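Local coordinates for protein terminal oxygenase component of carbazole 1,9a-dioxygenase (Nocardioides aromaticivorans, PDB 3GCF) that probably catalyses the dioxygenation of carbazole as the terminal oxygenase of a Rieske non-heme iron enzyme system that receives electrons from a ferredoxin, at residues A[52-57]-A[139-144]; A[180-185]-A[364-369]; A[225-230]-A[268-273]. All blocks are in the same frame, centred on the assembly; numbering follows the deposited sequence.

In the fold
All three contacts are buried, but they hold different parts of the fold. Contact 1 lies by itself in the Rieske-side sheet, away from either iron site, and joins a hairpin turn to strand 138-143 through apolar tips and one water. Contacts 2 and 3 belong to the ring-hydroxylase domain and touch: F185 and V181 of contact 2 pack on V268 of contact 3, and W369 lies against G272. Contact 3 is backbone pairing within the seven-stranded sheet, whereas contact 2 sets two helices together over that sheet by side-chain packing, partly against backbone carbonyls, without direct hydrogen bonds between its segments. Contact 2 is also the one reached by a neighbouring subunit, near the mononuclear iron.

Contact 1 of 3, residues A[52-57]-A[139-144]; sequences VTMLGE and VFVFIG
L55 and I143 bring their CA atoms to 7.9 Å of each other, where the type I' turn from M54 to E57 faces the end of strand 138-143 across the inside of a curled antiparallel sheet. Three other strands separate the two in sheet order, so side chains alone make the direct contacts. The turn belongs to the Rieske-domain part of the chain, and the contact closes the interior between hairpin 49-54/57-64 and strand 138-143, away from the cluster. Paired backbone bonds between M54 and E57 close the turn. L55 takes left-handed helical angles, and G56, at a phi of 83°, has no CB to collide with the carbonyl of L55.

M54 makes the bridge to V141. Its unbranched chain bends at chi3 (68°), which swings CE to 4.0 Å from CB of V141 and 4.1 Å from CG1 of I143; A38 of strand 34-40 also touches the M54 side chain. The other branch of I143 serves the turn: its CG2 lies 4.1 Å from CD2 of L55 and 3.3 Å from OE2 of E57, whose extended chain runs past it in the opposite direction. A water donates to OE2 of E57 and accepts from N of G144, tying the acid to the end of the strand. OE2 also forms a salt bridge with R381, and OE1 a hydrogen bond with Y130. Apolar groups thus fill the interior, while several partners pin the acid at its margin and probably stabilise its negative charge.

Contact 2 of 3, residues A[180-185]-A[364-369]; sequences GVENGF and MCIVKW
F185 presents its ring to C365 in two ways. SG of C365 stands over one face, 4.1 Å from the centroid and 25° off the normal, a sulfur-aromatic contact, while the carbonyl O of C365 meets the ring edge in its plane, 3.2 Å from CE2 of F185. The chi1 of C365 (63°), which sets SG in the crowded position between backbone N and carbonyl carbon, places the sulfur over the face; CG of F185, anti to its own N, brings the ring to helix 364-376 and so to the carbonyl. CG1 of I366 lies 3.2 Å from the carbonyl O of F185, just past the end of helix 177-184.

The segment axes run 10.5 Å apart at 139°, part of the helical layer against the sheet in this Bet v 1-like, helix-grip domain; F185 and W369 both reach V268 of that sheet. V181 crosses W369 at about a right angle, its slim CG1 methyl 3.8 Å from CE2 of the indole. E182 also crosses I366 nearly perpendicularly: CG2 of I366 sits above the flat carboxylate, 3.5 Å from CD of E182. OE2 of E182 forms a salt bridge with R370 and a hydrogen bond with Y24, which also accepts the W369 indole N-H; OE1 forms a salt bridge with R78 of the second subunit, a residue of its [2Fe-2S] pocket. ND2 of N183 hydrogen-bonds OD1 of the iron ligand D337 and OH of Y98 of the second subunit, placing this helix between iron and neighbouring cluster, consistent with the intersubunit electron path of Rieske oxygenases.

Contact 3 of 3, residues A[225-230]-A[268-273]; sequences WPKGVL and VWLPGV
V229 and V268 form a reciprocal, hydrogen-bonded antiparallel pair: N of V229 gives to O of V268 at 2.9 Å, and N of V268 to O of V229 at 3.1 Å. One step on, N of L270 reaches O of K227 at 2.9 Å with an angle of 158° at the hydrogen, extending the ladder just past the strand ends. A water links N of K227 to O of L270, bridging the two segments where direct pairing stops.

Between these bonds lies the non-hydrogen-bonded pair G228 and W269, with CA atoms only 3.9 Å apart. CG of W269 is anti to its carbonyl carbon (chi1 -50°), which lays the indole back against G228 and P226. CA of G228 stands 3.5 Å off one face of the indole, toward its rim, and a CB there would clash with the ring and with O of V268. CB of P226 packs 4.0 Å from CE3 of W269, while the indole N-H is bonded to S267. Replacing W269 with an alanine would probably open a gap beside G228 and P226 and leave the S267 hydroxyl without that donor.

Farther out, CZ3 of W225 touches CD1 of L270, and CE of K227 lies over the centre of the W225 indole. G272 and V273 both face W269 in a classic bulge that leads into strand 273-277. Backbone bonding thus sets the register of these two neighbouring strands inside the seven-stranded sheet of the catalytic domain, and its tightest spot works because a residue without a side chain lies against the face of a broad ring.

Contact 1 of 3, residues A[52-57]-A[139-144]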
ATOM      1  N   VAL A  52      -9.034  18.583   9.292  1.00  9.69           N
ATOM      2  CA  VAL A  52      -7.583  18.577   9.376  1.00 11.78           C
ATOM      3  C   VAL A  52      -7.124  17.475  10.324  1.00 12.30           C
ATOM      4  O   VAL A  52      -7.895  16.991  11.155  1.00 13.32           O
ATOM      5  CB  VAL A  52      -7.021  19.940   9.890  1.00 10.80           C
ATOM      6  CG1 VAL A  52      -7.493  21.078   8.996  1.00  7.91           C
ATOM      7  CG2 VAL A  52      -7.443  20.172  11.335  1.00 10.41           C
ATOM      8  N   THR A  53      -5.870  17.069  10.179  1.00 12.07           N
ATOM      9  CA  THR A  53      -5.288  16.049  11.035  1.00 11.81           C
ATOM     10  C   THR A  53      -4.047  16.695  11.619  1.00 12.85           C
ATOM     11  O   THR A  53      -3.159  17.129  10.882  1.00 11.93           O
ATOM     12  CB  THR A  53      -4.898  14.784  10.236  1.00 12.65           C
ATOM     13  OG1 THR A  53      -6.068  14.229   9.629  1.00 13.15           O
ATOM     14  CG2 THR A  53      -4.287  13.734  11.157  1.00 11.32           C
ATOM     15  N   MET A  54      -3.993  16.772  12.942  1.00 11.99           N
ATOM     16  CA  MET A  54      -2.862  17.398  13.605  1.00 13.55           C
ATOM     17  C   MET A  54      -2.300  16.499  14.688  1.00 14.66           C
ATOM     18  O   MET A  54      -3.031  16.054  15.572  1.00 16.31           O
ATOM     19  CB  MET A  54      -3.296  18.729  14.219  1.00 14.02           C
ATOM     20  CG  MET A  54      -3.831  19.731  13.206  1.00 14.97           C
ATOM     21  SD  MET A  54      -4.589  21.172  13.986  1.00 15.61           S
ATOM     22  CE  MET A  54      -3.138  21.957  14.722  1.00  9.31           C
ATOM     23  N   LEU A  55      -0.999  16.237  14.612  1.00 12.67           N
ATOM     24  CA  LEU A  55      -0.330  15.398  15.590  1.00 12.98           C
ATOM     25  C   LEU A  55      -1.107  14.109  15.851  1.00 12.43           C
ATOM     26  O   LEU A  55      -1.297  13.709  17.000  1.00 13.83           O
ATOM     27  CB  LEU A  55      -0.130  16.178  16.897  1.00 11.53           C
ATOM     28  CG  LEU A  55       0.884  17.332  16.866  1.00 12.02           C
ATOM     29  CD1 LEU A  55       0.316  18.535  16.129  1.00 11.15           C
ATOM     30  CD2 LEU A  55       1.244  17.721  18.288  1.00 12.61           C
ATOM     31  N   GLY A  56      -1.552  13.471  14.772  1.00 14.16           N
ATOM     32  CA  GLY A  56      -2.294  12.225  14.873  1.00 14.49           C
ATOM     33  C   GLY A  56      -3.784  12.362  15.156  1.00 16.22           C
ATOM     34  O   GLY A  56      -4.523  11.386  15.057  1.00 15.53           O
ATOM     35  N   GLU A  57      -4.235  13.563  15.505  1.00 16.74           N
ATOM     36  CA  GLU A  57      -5.649  13.773  15.811  1.00 18.65           C
ATOM     37  C   GLU A  57      -6.452  14.348  14.653  1.00 16.70           C
ATOM     38  O   GLU A  57      -6.049  15.330  14.033  1.00 15.61           O
ATOM     39  CB  GLU A  57      -5.802  14.705  17.018  1.00 20.24           C
ATOM     40  CG  GLU A  57      -5.213  14.167  18.309  1.00 23.99           C
ATOM     41  CD  GLU A  57      -5.508  15.069  19.492  1.00 26.43           C
ATOM     42  OE1 GLU A  57      -6.690  15.172  19.880  1.00 30.35           O
ATOM     43  OE2 GLU A  57      -4.564  15.679  20.033  1.00 27.97           O
ATOM     44  N   VAL A 139      -5.575  30.146  11.484  1.00 11.97           N
ATOM     45  CA  VAL A 139      -6.331  29.440  12.504  1.00  9.84           C
ATOM     46  C   VAL A 139      -5.403  28.541  13.306  1.00  9.99           C
ATOM     47  O   VAL A 139      -4.877  27.561  12.780  1.00 11.39           O
ATOM     48  CB  VAL A 139      -7.431  28.558  11.878  1.00 11.63           C
ATOM     49  CG1 VAL A 139      -8.124  27.744  12.969  1.00  8.43           C
ATOM     50  CG2 VAL A 139      -8.437  29.431  11.132  1.00  6.78           C
ATOM     51  N   PHE A 140      -5.202  28.879  14.576  1.00  8.95           N
ATOM     52  CA  PHE A 140      -4.347  28.089  15.453  1.00  9.28           C
ATOM     53  C   PHE A 140      -5.218  27.248  16.375  1.00 11.86           C
ATOM     54  O   PHE A 140      -6.288  27.683  16.804  1.00 15.29           O
ATOM     55  CB  PHE A 140      -3.443  29.003  16.286  1.00  8.45           C
ATOM     56  CG  PHE A 140      -2.401  29.729  15.478  1.00  9.49           C
ATOM     57  CD1 PHE A 140      -1.210  29.100  15.128  1.00  8.47           C
ATOM     58  CD2 PHE A 140      -2.627  31.031  15.037  1.00  8.78           C
ATOM     59  CE1 PHE A 140      -0.256  29.757  14.350  1.00 12.00           C
ATOM     60  CE2 PHE A 140      -1.677  31.700  14.255  1.00 11.70           C
ATOM     61  CZ  PHE A 140      -0.489  31.060  13.910  1.00 10.45           C
ATOM     62  N   VAL A 141      -4.756  26.037  16.663  1.00 11.88           N
ATOM     63  CA  VAL A 141      -5.470  25.116  17.534  1.00 11.99           C
ATOM     64  C   VAL A 141      -4.504  24.644  18.614  1.00 13.85           C
ATOM     65  O   VAL A 141      -3.346  24.334  18.326  1.00 15.06           O
ATOM     66  CB  VAL A 141      -5.968  23.880  16.747  1.00 12.50           C
ATOM     67  CG1 VAL A 141      -6.680  22.921  17.684  1.00 12.35           C
ATOM     68  CG2 VAL A 141      -6.894  24.313  15.622  1.00 11.96           C
ATOM     69  N   PHE A 142      -4.967  24.589  19.859  1.00 14.44           N
ATOM     70  CA  PHE A 142      -4.103  24.145  20.938  1.00 14.52           C
ATOM     71  C   PHE A 142      -4.239  22.636  21.113  1.00 15.30           C
ATOM     72  O   PHE A 142      -5.308  22.136  21.463  1.00 14.71           O
ATOM     73  CB  PHE A 142      -4.460  24.858  22.243  1.00 15.27           C
ATOM     74  CG  PHE A 142      -3.430  24.678  23.324  1.00 16.39           C
ATOM     75  CD1 PHE A 142      -2.258  25.429  23.316  1.00 16.48           C
ATOM     76  CD2 PHE A 142      -3.608  23.725  24.320  1.00 16.33           C
ATOM     77  CE1 PHE A 142      -1.272  25.233  24.282  1.00 17.61           C
ATOM     78  CE2 PHE A 142      -2.628  23.518  25.294  1.00 19.95           C
ATOM     79  CZ  PHE A 142      -1.454  24.276  25.273  1.00 18.39           C
ATOM     80  N   ILE A 143      -3.152  21.915  20.858  1.00 15.61           N
ATOM     81  CA  ILE A 143      -3.141  20.461  20.980  1.00 17.11           C
ATOM     82  C   ILE A 143      -2.431  20.066  22.274  1.00 18.20           C
ATOM     83  O   ILE A 143      -1.311  20.507  22.530  1.00 17.94           O
ATOM     84  CB  ILE A 143      -2.381  19.804  19.798  1.00 18.40           C
ATOM     85  CG1 ILE A 143      -2.907  20.340  18.461  1.00 18.96           C
ATOM     86  CG2 ILE A 143      -2.532  18.292  19.863  1.00 16.90           C
ATOM     87  CD1 ILE A 143      -4.348  19.990  18.170  1.00 20.28           C
ATOM     88  N   GLY A 144      -3.075  19.231  23.081  1.00 19.13           N
ATOM     89  CA  GLY A 144      -2.476  18.801  24.331  1.00 20.80           C
ATOM     90  C   GLY A 144      -3.498  18.741  25.449  1.00 23.29           C
ATOM     91  O   GLY A 144      -4.629  19.194  25.280  1.00 22.97           O
TER
HETATM   92  O   HOH W   1      -4.956  17.284  22.283  1.00 31.61           O

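Contact 2 of 3, residues A[180-185]-A[364-369]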
ATOM      1  N   GLY A 180      11.177  18.445   8.003  1.00  9.43           N
ATOM      2  CA  GLY A 180      10.734  19.698   7.415  1.00  8.37           C
ATOM      3  C   GLY A 180      11.428  20.860   8.107  1.00 10.08           C
ATOM      4  O   GLY A 180      12.020  21.731   7.456  1.00  9.56           O
ATOM      5  N   VAL A 181      11.360  20.869   9.437  1.00 10.69           N
ATOM      6  CA  VAL A 181      11.989  21.916  10.242  1.00 11.60           C
ATOM      7  C   VAL A 181      13.481  22.027   9.922  1.00 11.32           C
ATOM      8  O   VAL A 181      13.994  23.113   9.647  1.00  9.63           O
ATOM      9  CB  VAL A 181      11.869  21.622  11.761  1.00 12.03           C
ATOM     10  CG1 VAL A 181      12.493  22.771  12.558  1.00 13.92           C
ATOM     11  CG2 VAL A 181      10.411  21.430  12.154  1.00 12.13           C
ATOM     12  N   GLU A 182      14.169  20.892   9.972  1.00 11.36           N
ATOM     13  CA  GLU A 182      15.597  20.852   9.705  1.00 12.92           C
ATOM     14  C   GLU A 182      15.966  21.207   8.265  1.00 13.82           C
ATOM     15  O   GLU A 182      17.112  21.548   7.986  1.00 17.70           O
ATOM     16  CB  GLU A 182      16.155  19.481  10.099  1.00 10.96           C
ATOM     17  CG  GLU A 182      16.086  19.261  11.605  1.00 10.74           C
ATOM     18  CD  GLU A 182      16.768  17.992  12.061  1.00 12.42           C
ATOM     19  OE1 GLU A 182      17.524  17.398  11.265  1.00 13.32           O
ATOM     20  OE2 GLU A 182      16.555  17.596  13.228  1.00 11.50           O
ATOM     21  N   ASN A 183      14.999  21.134   7.358  1.00 12.56           N
ATOM     22  CA  ASN A 183      15.236  21.494   5.964  1.00 11.63           C
ATOM     23  C   ASN A 183      15.069  23.007   5.833  1.00 11.80           C
ATOM     24  O   ASN A 183      15.695  23.647   4.987  1.00 12.57           O
ATOM     25  CB  ASN A 183      14.242  20.773   5.047  1.00 10.87           C
ATOM     26  CG  ASN A 183      14.086  21.458   3.695  1.00 12.08           C
ATOM     27  OD1 ASN A 183      13.080  22.115   3.435  1.00 14.92           O
ATOM     28  ND2 ASN A 183      15.083  21.309   2.833  1.00 11.63           N
ATOM     29  N   GLY A 184      14.217  23.573   6.680  1.00 10.81           N
ATOM     30  CA  GLY A 184      14.007  25.010   6.659  1.00  8.53           C
ATOM     31  C   GLY A 184      15.159  25.726   7.342  1.00  8.52           C
ATOM     32  O   GLY A 184      15.654  26.730   6.840  1.00  9.06           O
ATOM     33  N   PHE A 185      15.596  25.189   8.478  1.00  7.99           N
ATOM     34  CA  PHE A 185      16.680  25.765   9.279  1.00 10.48           C
ATOM     35  C   PHE A 185      18.027  25.125   8.930  1.00 13.79           C
ATOM     36  O   PHE A 185      18.727  24.614   9.806  1.00 18.57           O
ATOM     37  CB  PHE A 185      16.367  25.533  10.763  1.00  7.48           C
ATOM     38  CG  PHE A 185      17.197  26.354  11.706  1.00  8.07           C
ATOM     39  CD1 PHE A 185      17.274  27.737  11.568  1.00  5.75           C
ATOM     40  CD2 PHE A 185      17.887  25.747  12.750  1.00  7.09           C
ATOM     41  CE1 PHE A 185      18.028  28.499  12.452  1.00  8.23           C
ATOM     42  CE2 PHE A 185      18.644  26.504  13.642  1.00  8.19           C
ATOM     43  CZ  PHE A 185      18.715  27.880  13.494  1.00  7.35           C
ATOM     44  N   MET A 364      25.510  22.656  13.116  1.00 14.14           N
ATOM     45  CA  MET A 364      25.447  22.964  14.538  1.00 15.69           C
ATOM     46  C   MET A 364      24.208  23.761  14.922  1.00 14.55           C
ATOM     47  O   MET A 364      23.722  23.642  16.046  1.00 14.33           O
ATOM     48  CB  MET A 364      26.706  23.711  14.990  1.00 18.22           C
ATOM     49  CG  MET A 364      27.953  22.837  14.990  1.00 23.88           C
ATOM     50  SD  MET A 364      27.710  21.293  15.929  1.00 31.93           S
ATOM     51  CE  MET A 364      27.650  20.040  14.582  1.00 27.75           C
ATOM     52  N   CYS A 365      23.689  24.578  14.011  1.00 13.25           N
ATOM     53  CA  CYS A 365      22.497  25.337  14.357  1.00 14.51           C
ATOM     54  C   CYS A 365      21.337  24.356  14.534  1.00 14.24           C
ATOM     55  O   CYS A 365      20.466  24.560  15.377  1.00 14.10           O
ATOM     56  CB  CYS A 365      22.170  26.400  13.294  1.00 14.10           C
ATOM     57  SG  CYS A 365      21.752  25.824  11.631  1.00 15.01           S
ATOM     58  N   ILE A 366      21.345  23.276  13.759  1.00 13.30           N
ATOM     59  CA  ILE A 366      20.295  22.271  13.869  1.00 14.34           C
ATOM     60  C   ILE A 366      20.484  21.492  15.171  1.00 14.72           C
ATOM     61  O   ILE A 366      19.514  21.126  15.833  1.00 14.88           O
ATOM     62  CB  ILE A 366      20.320  21.306  12.661  1.00 14.85           C
ATOM     63  CG1 ILE A 366      19.853  22.055  11.409  1.00 15.67           C
ATOM     64  CG2 ILE A 366      19.428  20.090  12.928  1.00 12.54           C
ATOM     65  CD1 ILE A 366      20.003  21.267  10.130  1.00 14.35           C
ATOM     66  N   VAL A 367      21.738  21.250  15.541  1.00 14.57           N
ATOM     67  CA  VAL A 367      22.029  20.538  16.779  1.00 16.21           C
ATOM     68  C   VAL A 367      21.548  21.352  17.978  1.00 15.06           C
ATOM     69  O   VAL A 367      21.011  20.797  18.933  1.00 14.09           O
ATOM     70  CB  VAL A 367      23.540  20.261  16.936  1.00 17.19           C
ATOM     71  CG1 VAL A 367      23.831  19.719  18.337  1.00 16.16           C
ATOM     72  CG2 VAL A 367      23.992  19.266  15.882  1.00 16.32           C
ATOM     73  N   LYS A 368      21.743  22.667  17.929  1.00 14.99           N
ATOM     74  CA  LYS A 368      21.303  23.530  19.023  1.00 15.49           C
ATOM     75  C   LYS A 368      19.786  23.505  19.110  1.00 14.79           C
ATOM     76  O   LYS A 368      19.221  23.533  20.203  1.00 14.77           O
ATOM     77  CB  LYS A 368      21.776  24.971  18.811  1.00 16.14           C
ATOM     78  CG  LYS A 368      23.272  25.159  18.958  1.00 17.69           C
ATOM     79  CD  LYS A 368      23.661  26.608  18.749  1.00 20.80           C
ATOM     80  CE  LYS A 368      25.171  26.758  18.660  1.00 22.92           C
ATOM     81  NZ  LYS A 368      25.824  26.254  19.890  1.00 25.15           N
ATOM     82  N   TRP A 369      19.133  23.460  17.950  1.00 14.05           N
ATOM     83  CA  TRP A 369      17.676  23.412  17.890  1.00 13.09           C
ATOM     84  C   TRP A 369      17.145  22.105  18.478  1.00 12.99           C
ATOM     85  O   TRP A 369      16.170  22.107  19.225  1.00 14.55           O
ATOM     86  CB  TRP A 369      17.193  23.585  16.436  1.00 10.75           C
ATOM     87  CG  TRP A 369      15.963  22.780  16.089  1.00 10.21           C
ATOM     88  CD1 TRP A 369      15.920  21.633  15.345  1.00  9.72           C
ATOM     89  CD2 TRP A 369      14.618  23.021  16.528  1.00  8.78           C
ATOM     90  NE1 TRP A 369      14.636  21.143  15.300  1.00 10.55           N
ATOM     91  CE2 TRP A 369      13.817  21.973  16.019  1.00  9.93           C
ATOM     92  CE3 TRP A 369      14.013  24.017  17.309  1.00 10.17           C
ATOM     93  CZ2 TRP A 369      12.438  21.890  16.265  1.00  9.83           C
ATOM     94  CZ3 TRP A 369      12.638  23.933  17.556  1.00 10.20           C
ATOM     95  CH2 TRP A 369      11.870  22.876  17.035  1.00  7.94           C
TER

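Contact 3 of 3, residues A[225-230]-A[268-273]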
ATOM      1  N   TRP A 225       9.524  32.796  27.000  1.00 26.48           N
ATOM      2  CA  TRP A 225       9.074  32.408  25.669  1.00 22.57           C
ATOM      3  C   TRP A 225       8.882  33.634  24.784  1.00 20.02           C
ATOM      4  O   TRP A 225       8.625  34.727  25.277  1.00 20.36           O
ATOM      5  CB  TRP A 225       7.762  31.623  25.750  1.00 20.68           C
ATOM      6  CG  TRP A 225       7.847  30.358  26.551  1.00 17.96           C
ATOM      7  CD1 TRP A 225       7.618  30.216  27.892  1.00 19.08           C
ATOM      8  CD2 TRP A 225       8.182  29.053  26.061  1.00 17.89           C
ATOM      9  NE1 TRP A 225       7.789  28.901  28.265  1.00 18.84           N
ATOM     10  CE2 TRP A 225       8.134  28.167  27.162  1.00 18.11           C
ATOM     11  CE3 TRP A 225       8.521  28.547  24.800  1.00 15.95           C
ATOM     12  CZ2 TRP A 225       8.411  26.800  27.037  1.00 17.97           C
ATOM     13  CZ3 TRP A 225       8.798  27.188  24.677  1.00 17.50           C
ATOM     14  CH2 TRP A 225       8.740  26.331  25.792  1.00 17.17           C
ATOM     15  N   PRO A 226       8.993  33.464  23.456  1.00 17.99           N
ATOM     16  CA  PRO A 226       9.281  32.207  22.752  1.00 17.19           C
ATOM     17  C   PRO A 226      10.744  31.777  22.840  1.00 15.48           C
ATOM     18  O   PRO A 226      11.621  32.590  23.116  1.00 16.47           O
ATOM     19  CB  PRO A 226       8.862  32.521  21.318  1.00 15.65           C
ATOM     20  CG  PRO A 226       9.223  33.971  21.192  1.00 15.78           C
ATOM     21  CD  PRO A 226       8.716  34.549  22.496  1.00 16.54           C
ATOM     22  N   LYS A 227      11.003  30.496  22.600  1.00 13.11           N
ATOM     23  CA  LYS A 227      12.364  29.982  22.648  1.00 12.81           C
ATOM     24  C   LYS A 227      12.773  29.506  21.262  1.00 14.11           C
ATOM     25  O   LYS A 227      11.958  28.936  20.526  1.00 14.50           O
ATOM     26  CB  LYS A 227      12.468  28.819  23.634  1.00 12.86           C
ATOM     27  CG  LYS A 227      12.078  29.151  25.068  1.00 12.58           C
ATOM     28  CD  LYS A 227      12.163  27.901  25.945  1.00 14.77           C
ATOM     29  CE  LYS A 227      11.677  28.169  27.369  1.00 18.94           C
ATOM     30  NZ  LYS A 227      12.483  29.220  28.068  1.00 18.63           N
ATOM     31  N   GLY A 228      14.032  29.742  20.903  1.00 12.21           N
ATOM     32  CA  GLY A 228      14.507  29.319  19.605  1.00 11.63           C
ATOM     33  C   GLY A 228      15.984  29.566  19.377  1.00 12.98           C
ATOM     34  O   GLY A 228      16.708  29.988  20.276  1.00 13.48           O
ATOM     35  N   VAL A 229      16.426  29.299  18.152  1.00 13.08           N
ATOM     36  CA  VAL A 229      17.812  29.487  17.770  1.00 12.09           C
ATOM     37  C   VAL A 229      17.863  30.451  16.585  1.00 12.69           C
ATOM     38  O   VAL A 229      17.084  30.330  15.643  1.00 11.68           O
ATOM     39  CB  VAL A 229      18.454  28.145  17.376  1.00 10.86           C
ATOM     40  CG1 VAL A 229      19.950  28.322  17.197  1.00  8.57           C
ATOM     41  CG2 VAL A 229      18.152  27.096  18.437  1.00  8.25           C
ATOM     42  N   LEU A 230      18.779  31.411  16.643  1.00 12.90           N
ATOM     43  CA  LEU A 230      18.909  32.395  15.579  1.00 13.48           C
ATOM     44  C   LEU A 230      20.278  32.365  14.910  1.00 14.19           C
ATOM     45  O   LEU A 230      21.312  32.373  15.585  1.00 14.11           O
ATOM     46  CB  LEU A 230      18.642  33.792  16.146  1.00 14.93           C
ATOM     47  CG  LEU A 230      18.677  35.057  15.273  1.00 17.08           C
ATOM     48  CD1 LEU A 230      20.092  35.386  14.877  1.00 19.59           C
ATOM     49  CD2 LEU A 230      17.809  34.870  14.062  1.00 17.37           C
ATOM     50  N   VAL A 268      14.583  29.474  14.083  1.00 10.87           N
ATOM     51  CA  VAL A 268      13.527  28.506  14.321  1.00 11.23           C
ATOM     52  C   VAL A 268      13.130  28.612  15.791  1.00 11.28           C
ATOM     53  O   VAL A 268      13.987  28.762  16.664  1.00 12.07           O
ATOM     54  CB  VAL A 268      13.994  27.066  13.982  1.00 10.60           C
ATOM     55  CG1 VAL A 268      15.156  26.665  14.877  1.00  9.67           C
ATOM     56  CG2 VAL A 268      12.831  26.096  14.130  1.00  9.16           C
ATOM     57  N   TRP A 269      11.829  28.543  16.055  1.00 10.82           N
ATOM     58  CA  TRP A 269      11.315  28.657  17.412  1.00 11.39           C
ATOM     59  C   TRP A 269      10.360  27.517  17.748  1.00 13.13           C
ATOM     60  O   TRP A 269       9.656  27.004  16.873  1.00 13.12           O
ATOM     61  CB  TRP A 269      10.597  30.000  17.573  1.00 10.73           C
ATOM     62  CG  TRP A 269      11.431  31.156  17.098  1.00 12.44           C
ATOM     63  CD1 TRP A 269      11.696  31.496  15.806  1.00 12.65           C
ATOM     64  CD2 TRP A 269      12.189  32.057  17.912  1.00 12.78           C
ATOM     65  NE1 TRP A 269      12.578  32.548  15.760  1.00 13.74           N
ATOM     66  CE2 TRP A 269      12.898  32.911  17.040  1.00 13.18           C
ATOM     67  CE3 TRP A 269      12.342  32.223  19.298  1.00 13.05           C
ATOM     68  CZ2 TRP A 269      13.751  33.920  17.507  1.00 13.25           C
ATOM     69  CZ3 TRP A 269      13.190  33.222  19.762  1.00 11.94           C
ATOM     70  CH2 TRP A 269      13.884  34.058  18.867  1.00 13.60           C
ATOM     71  N   LEU A 270      10.344  27.112  19.015  1.00 11.16           N
ATOM     72  CA  LEU A 270       9.452  26.042  19.446  1.00 12.96           C
ATOM     73  C   LEU A 270       8.021  26.500  19.170  1.00 12.42           C
ATOM     74  O   LEU A 270       7.715  27.686  19.276  1.00 13.38           O
ATOM     75  CB  LEU A 270       9.643  25.754  20.939  1.00 12.63           C
ATOM     76  CG  LEU A 270      10.858  24.898  21.313  1.00 15.82           C
ATOM     77  CD1 LEU A 270      11.069  24.908  22.823  1.00 15.93           C
ATOM     78  CD2 LEU A 270      10.635  23.468  20.822  1.00 16.33           C
ATOM     79  N   PRO A 271       7.121  25.566  18.824  1.00 11.79           N
ATOM     80  CA  PRO A 271       7.340  24.123  18.688  1.00 11.02           C
ATOM     81  C   PRO A 271       8.011  23.684  17.386  1.00 12.07           C
ATOM     82  O   PRO A 271       8.154  22.486  17.136  1.00 11.61           O
ATOM     83  CB  PRO A 271       5.932  23.558  18.826  1.00 11.49           C
ATOM     84  CG  PRO A 271       5.114  24.590  18.116  1.00 11.87           C
ATOM     85  CD  PRO A 271       5.693  25.895  18.642  1.00 11.70           C
ATOM     86  N   GLY A 272       8.421  24.651  16.566  1.00 12.45           N
ATOM     87  CA  GLY A 272       9.076  24.338  15.303  1.00 11.57           C
ATOM     88  C   GLY A 272       8.587  25.256  14.197  1.00 11.94           C
ATOM     89  O   GLY A 272       7.939  24.810  13.247  1.00 11.41           O
ATOM     90  N   VAL A 273       8.905  26.542  14.324  1.00 10.92           N
ATOM     91  CA  VAL A 273       8.470  27.553  13.366  1.00  9.27           C
ATOM     92  C   VAL A 273       9.662  28.353  12.853  1.00 12.06           C
ATOM     93  O   VAL A 273      10.425  28.923  13.635  1.00 11.11           O
ATOM     94  CB  VAL A 273       7.449  28.513  14.031  1.00  7.90           C
ATOM     95  CG1 VAL A 273       6.847  29.466  12.995  1.00  6.19           C
ATOM     96  CG2 VAL A 273       6.355  27.697  14.715  1.00  4.59           C
TER
HETATM   97  O   HOH W   2       8.662  29.151  21.307  1.00 19.78           O